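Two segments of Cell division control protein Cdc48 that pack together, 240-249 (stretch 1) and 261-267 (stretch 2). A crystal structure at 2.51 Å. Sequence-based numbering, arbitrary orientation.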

ATOM      1  N   LYS A 240      20.516  -3.517 -10.649  1.00 30.99           N
ATOM      2  CA  LYS A 240      21.466  -3.441  -9.548  1.00 34.20           C
ATOM      3  C   LYS A 240      21.509  -4.752  -8.767  1.00 32.08           C
ATOM      4  O   LYS A 240      22.573  -5.187  -8.318  1.00 31.70           O
ATOM      5  CB  LYS A 240      21.123  -2.267  -8.628  1.00 38.59           C
ATOM      6  CG  LYS A 240      22.142  -2.026  -7.525  1.00 42.54           C
ATOM      7  CD  LYS A 240      21.919  -0.695  -6.828  1.00 45.63           C
ATOM      8  CE  LYS A 240      22.447   0.471  -7.647  1.00 48.23           C
ATOM      9  NZ  LYS A 240      23.250   1.400  -6.797  1.00 50.27           N
ATOM     10  N   LEU A 241      20.348  -5.381  -8.617  1.00 27.64           N
ATOM     11  CA  LEU A 241      20.256  -6.674  -7.950  1.00 26.09           C
ATOM     12  C   LEU A 241      21.014  -7.734  -8.741  1.00 28.12           C
ATOM     13  O   LEU A 241      21.716  -8.570  -8.168  1.00 27.96           O
ATOM     14  CB  LEU A 241      18.792  -7.087  -7.785  1.00 24.74           C
ATOM     15  CG  LEU A 241      18.525  -8.459  -7.160  1.00 22.82           C
ATOM     16  CD1 LEU A 241      19.174  -8.567  -5.789  1.00 21.72           C
ATOM     17  CD2 LEU A 241      17.028  -8.728  -7.077  1.00 20.60           C
ATOM     18  N   ASP A 242      20.864  -7.688 -10.060  1.00 27.47           N
ATOM     19  CA  ASP A 242      21.548  -8.621 -10.942  1.00 29.82           C
ATOM     20  C   ASP A 242      23.057  -8.436 -10.856  1.00 30.67           C
ATOM     21  O   ASP A 242      23.807  -9.409 -10.803  1.00 30.48           O
ATOM     22  CB  ASP A 242      21.070  -8.444 -12.384  1.00 32.17           C
ATOM     23  CG  ASP A 242      21.806  -9.343 -13.358  1.00 37.21           C
ATOM     24  OD1 ASP A 242      21.536 -10.563 -13.363  1.00 38.90           O
ATOM     25  OD2 ASP A 242      22.648  -8.829 -14.125  1.00 39.62           O
ATOM     26  N   GLU A 243      23.493  -7.180 -10.824  1.00 32.05           N
ATOM     27  CA  GLU A 243      24.914  -6.862 -10.754  1.00 35.09           C
ATOM     28  C   GLU A 243      25.528  -7.323  -9.431  1.00 32.63           C
ATOM     29  O   GLU A 243      26.675  -7.764  -9.389  1.00 33.23           O
ATOM     30  CB  GLU A 243      25.138  -5.361 -10.991  1.00 39.09           C
ATOM     31  CG  GLU A 243      25.906  -4.638  -9.896  1.00 45.12           C
ATOM     32  CD  GLU A 243      27.212  -4.045 -10.390  1.00 50.96           C
ATOM     33  OE1 GLU A 243      27.730  -3.112  -9.734  1.00 52.70           O
ATOM     34  OE2 GLU A 243      27.723  -4.515 -11.429  1.00 52.59           O
ATOM     35  N   TRP A 244      24.751  -7.233  -8.356  1.00 30.54           N
ATOM     36  CA  TRP A 244      25.192  -7.690  -7.044  1.00 28.30           C
ATOM     37  C   TRP A 244      25.362  -9.207  -7.016  1.00 26.61           C
ATOM     38  O   TRP A 244      26.361  -9.718  -6.510  1.00 24.38           O
ATOM     39  CB  TRP A 244      24.189  -7.275  -5.973  1.00 27.33           C
ATOM     40  CG  TRP A 244      24.234  -5.827  -5.606  1.00 28.24           C
ATOM     41  CD1 TRP A 244      25.220  -4.932  -5.901  1.00 29.31           C
ATOM     42  CD2 TRP A 244      23.238  -5.102  -4.874  1.00 28.72           C
ATOM     43  NE1 TRP A 244      24.903  -3.696  -5.394  1.00 29.59           N
ATOM     44  CE2 TRP A 244      23.691  -3.773  -4.757  1.00 29.51           C
ATOM     45  CE3 TRP A 244      22.007  -5.450  -4.303  1.00 28.58           C
ATOM     46  CZ2 TRP A 244      22.959  -2.791  -4.092  1.00 29.90           C
ATOM     47  CZ3 TRP A 244      21.284  -4.475  -3.642  1.00 29.74           C
ATOM     48  CH2 TRP A 244      21.761  -3.161  -3.544  1.00 30.39           C
ATOM     49  N   LEU A 245      24.374  -9.914  -7.557  1.00 26.54           N
ATOM     50  CA  LEU A 245      24.407 -11.370  -7.619  1.00 30.36           C
ATOM     51  C   LEU A 245      25.588 -11.884  -8.431  1.00 33.65           C
ATOM     52  O   LEU A 245      26.250 -12.844  -8.036  1.00 35.55           O
ATOM     53  CB  LEU A 245      23.110 -11.912  -8.223  1.00 34.07           C
ATOM     54  CG  LEU A 245      21.942 -12.176  -7.278  1.00 38.27           C
ATOM     55  CD1 LEU A 245      20.761 -12.729  -8.057  1.00 39.65           C
ATOM     56  CD2 LEU A 245      22.353 -13.132  -6.162  1.00 39.23           C
ATOM     57  N   ARG A 246      25.845 -11.248  -9.567  1.00 35.38           N
ATOM     58  CA  ARG A 246      26.907 -11.701 -10.455  1.00 39.20           C
ATOM     59  C   ARG A 246      28.287 -11.510  -9.837  1.00 37.49           C
ATOM     60  O   ARG A 246      29.144 -12.384  -9.945  1.00 40.07           O
ATOM     61  CB  ARG A 246      26.799 -11.022 -11.822  1.00 44.31           C
ATOM     62  CG  ARG A 246      25.503 -11.364 -12.541  1.00 49.69           C
ATOM     63  CD  ARG A 246      25.509 -10.975 -14.009  1.00 56.36           C
ATOM     64  NE  ARG A 246      24.318 -11.498 -14.677  1.00 62.62           N
ATOM     65  CZ  ARG A 246      24.220 -12.723 -15.186  1.00 68.49           C
ATOM     66  NH1 ARG A 246      25.250 -13.556 -15.118  1.00 71.28           N
ATOM     67  NH2 ARG A 246      23.094 -13.116 -15.767  1.00 69.51           N
ATOM     68  N   LEU A 247      28.494 -10.378  -9.172  1.00 34.13           N
ATOM     69  CA  LEU A 247      29.760 -10.119  -8.496  1.00 34.14           C
ATOM     70  C   LEU A 247      30.001 -11.130  -7.380  1.00 31.88           C
ATOM     71  O   LEU A 247      31.101 -11.657  -7.230  1.00 31.92           O
ATOM     72  CB  LEU A 247      29.784  -8.701  -7.926  1.00 34.70           C
ATOM     73  CG  LEU A 247      29.902  -7.563  -8.937  1.00 35.81           C
ATOM     74  CD1 LEU A 247      29.801  -6.234  -8.224  1.00 34.85           C
ATOM     75  CD2 LEU A 247      31.211  -7.662  -9.708  1.00 39.51           C
ATOM     76  N   SER A 248      28.959 -11.400  -6.604  1.00 29.63           N
ATOM     77  CA  SER A 248      29.067 -12.328  -5.488  1.00 31.39           C
ATOM     78  C   SER A 248      29.264 -13.770  -5.946  1.00 33.99           C
ATOM     79  O   SER A 248      30.130 -14.474  -5.434  1.00 37.86           O
ATOM     80  CB  SER A 248      27.835 -12.230  -4.592  1.00 32.89           C
ATOM     81  OG  SER A 248      27.923 -13.144  -3.513  1.00 37.08           O
ATOM     82  N   LEU A 249      28.464 -14.204  -6.915  1.00 33.78           N
ATOM     83  CA  LEU A 249      28.433 -15.609  -7.308  1.00 34.08           C
ATOM     84  C   LEU A 249      29.346 -15.966  -8.478  1.00 39.49           C
ATOM     85  O   LEU A 249      29.859 -17.083  -8.537  1.00 41.28           O
ATOM     86  CB  LEU A 249      27.002 -16.039  -7.632  1.00 32.41           C
ATOM     87  CG  LEU A 249      25.977 -15.922  -6.505  1.00 32.75           C
ATOM     88  CD1 LEU A 249      24.620 -16.439  -6.957  1.00 31.75           C
ATOM     89  CD2 LEU A 249      26.461 -16.664  -5.267  1.00 34.55           C
ATOM     90  N   THR A 261      33.420  -7.808   0.619  1.00 42.00           N
ATOM     91  CA  THR A 261      32.937  -9.104   1.076  1.00 41.95           C
ATOM     92  C   THR A 261      32.290  -9.883  -0.071  1.00 39.29           C
ATOM     93  O   THR A 261      31.576  -9.310  -0.893  1.00 35.66           O
ATOM     94  CB  THR A 261      31.943  -8.966   2.262  1.00 47.60           C
ATOM     95  OG1 THR A 261      31.471 -10.262   2.653  1.00 46.27           O
ATOM     96  CG2 THR A 261      30.753  -8.084   1.887  1.00 46.10           C
ATOM     97  N   PRO A 262      32.553 -11.194  -0.134  1.00 41.08           N
ATOM     98  CA  PRO A 262      31.976 -12.056  -1.170  1.00 41.70           C
ATOM     99  C   PRO A 262      30.529 -12.450  -0.874  1.00 42.59           C
ATOM    100  O   PRO A 262      29.801 -12.839  -1.786  1.00 44.12           O
ATOM    101  CB  PRO A 262      32.872 -13.294  -1.120  1.00 42.99           C
ATOM    102  CG  PRO A 262      33.320 -13.356   0.303  1.00 43.17           C
ATOM    103  CD  PRO A 262      33.495 -11.924   0.733  1.00 42.34           C
ATOM    104  N   HIS A 263      30.120 -12.349   0.388  1.00 40.81           N
ATOM    105  CA  HIS A 263      28.771 -12.740   0.789  1.00 38.89           C
ATOM    106  C   HIS A 263      27.721 -11.733   0.318  1.00 38.83           C
ATOM    107  O   HIS A 263      28.027 -10.561   0.081  1.00 39.25           O
ATOM    108  CB  HIS A 263      28.696 -12.917   2.304  1.00 39.19           C
ATOM    109  CG  HIS A 263      29.760 -13.813   2.857  1.00 43.01           C
ATOM    110  ND1 HIS A 263      30.026 -15.061   2.336  1.00 45.52           N
ATOM    111  CD2 HIS A 263      30.626 -13.643   3.885  1.00 44.37           C
ATOM    112  CE1 HIS A 263      31.010 -15.621   3.018  1.00 47.18           C
ATOM    113  NE2 HIS A 263      31.391 -14.781   3.963  1.00 47.43           N
ATOM    114  N   LEU A 264      26.481 -12.193   0.183  1.00 35.97           N
ATOM    115  CA  LEU A 264      25.412 -11.336  -0.306  1.00 32.29           C
ATOM    116  C   LEU A 264      24.064 -11.649   0.331  1.00 30.39           C
ATOM    117  O   LEU A 264      23.523 -12.741   0.166  1.00 30.42           O
ATOM    118  CB  LEU A 264      25.302 -11.437  -1.827  1.00 33.24           C
ATOM    119  CG  LEU A 264      24.268 -10.515  -2.475  1.00 31.76           C
ATOM    120  CD1 LEU A 264      24.626  -9.060  -2.214  1.00 32.08           C
ATOM    121  CD2 LEU A 264      24.166 -10.789  -3.965  1.00 31.81           C
ATOM    122  N   GLY A 265      23.529 -10.674   1.058  1.00 29.20           N
ATOM    123  CA  GLY A 265      22.197 -10.767   1.624  1.00 28.46           C
ATOM    124  C   GLY A 265      21.422  -9.514   1.270  1.00 27.65           C
ATOM    125  O   GLY A 265      21.877  -8.401   1.537  1.00 28.41           O
ATOM    126  N   VAL A 266      20.255  -9.685   0.657  1.00 25.07           N
ATOM    127  CA  VAL A 266      19.491  -8.545   0.164  1.00 25.60           C
ATOM    128  C   VAL A 266      18.046  -8.551   0.647  1.00 25.42           C
ATOM    129  O   VAL A 266      17.350  -9.558   0.526  1.00 27.72           O
ATOM    130  CB  VAL A 266      19.487  -8.496  -1.383  1.00 25.40           C
ATOM    131  CG1 VAL A 266      18.787  -7.236  -1.876  1.00 23.30           C
ATOM    132  CG2 VAL A 266      20.904  -8.570  -1.927  1.00 24.89           C
ATOM    133  N   LEU A 267      17.599  -7.421   1.188  1.00 23.97           N
ATOM    134  CA  LEU A 267      16.190  -7.233   1.522  1.00 22.53           C
ATOM    135  C   LEU A 267      15.519  -6.302   0.513  1.00 22.69           C
ATOM    136  O   LEU A 267      15.840  -5.118   0.431  1.00 23.15           O
ATOM    137  CB  LEU A 267      16.027  -6.673   2.937  1.00 21.60           C
ATOM    138  CG  LEU A 267      14.575  -6.461   3.389  1.00 21.08           C
ATOM    139  CD1 LEU A 267      13.790  -7.775   3.371  1.00 20.44           C
ATOM    140  CD2 LEU A 267      14.510  -5.807   4.761  1.00 18.36           C
TER
HETATM  141  O   HOH W   1      31.845 -13.309  -4.155  1.00 57.48           O

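A helix packs against a loop that runs into a β-strand through a small apolar contact, pinned at one end by a single direct hydrogen bond. The general principle is that residues spaced three or four apart share one helical face, and here Leu-241, Trp-244, Leu-245 and Ser-248 meet the second stretch in this way. Leu-264 lies at the centre, buried and pointing toward the helix. Its CD2 sits 3.7 Å from CD2 of Leu-245 and 4.0 Å from CB of Trp-244, so a single methyl group reaches two successive helical residues. The CA-to-CB bond of Leu-245 points away, yet the end of its side chain comes back within reach. Two residues on, Val-266 also points toward the helix: its CG2 approaches CE3 of the Trp-244 ring at 4.1 Å, and its CG1 lies 4.2 Å from CD1 of Leu-241. Gly-265, between them, adds nothing to the contact. Where the backbones draw closest, with CA of Ser-248 and CA of Pro-262 5.2 Å apart, a small polar residue fits. Ser-248 OG, in the t rotamer, donates to Pro-262 O at 2.6 Å, satisfying a loop carbonyl. A water reinforces this end, donating to Ser-248 O and Pro-262 O. In all, 300 Å² is buried.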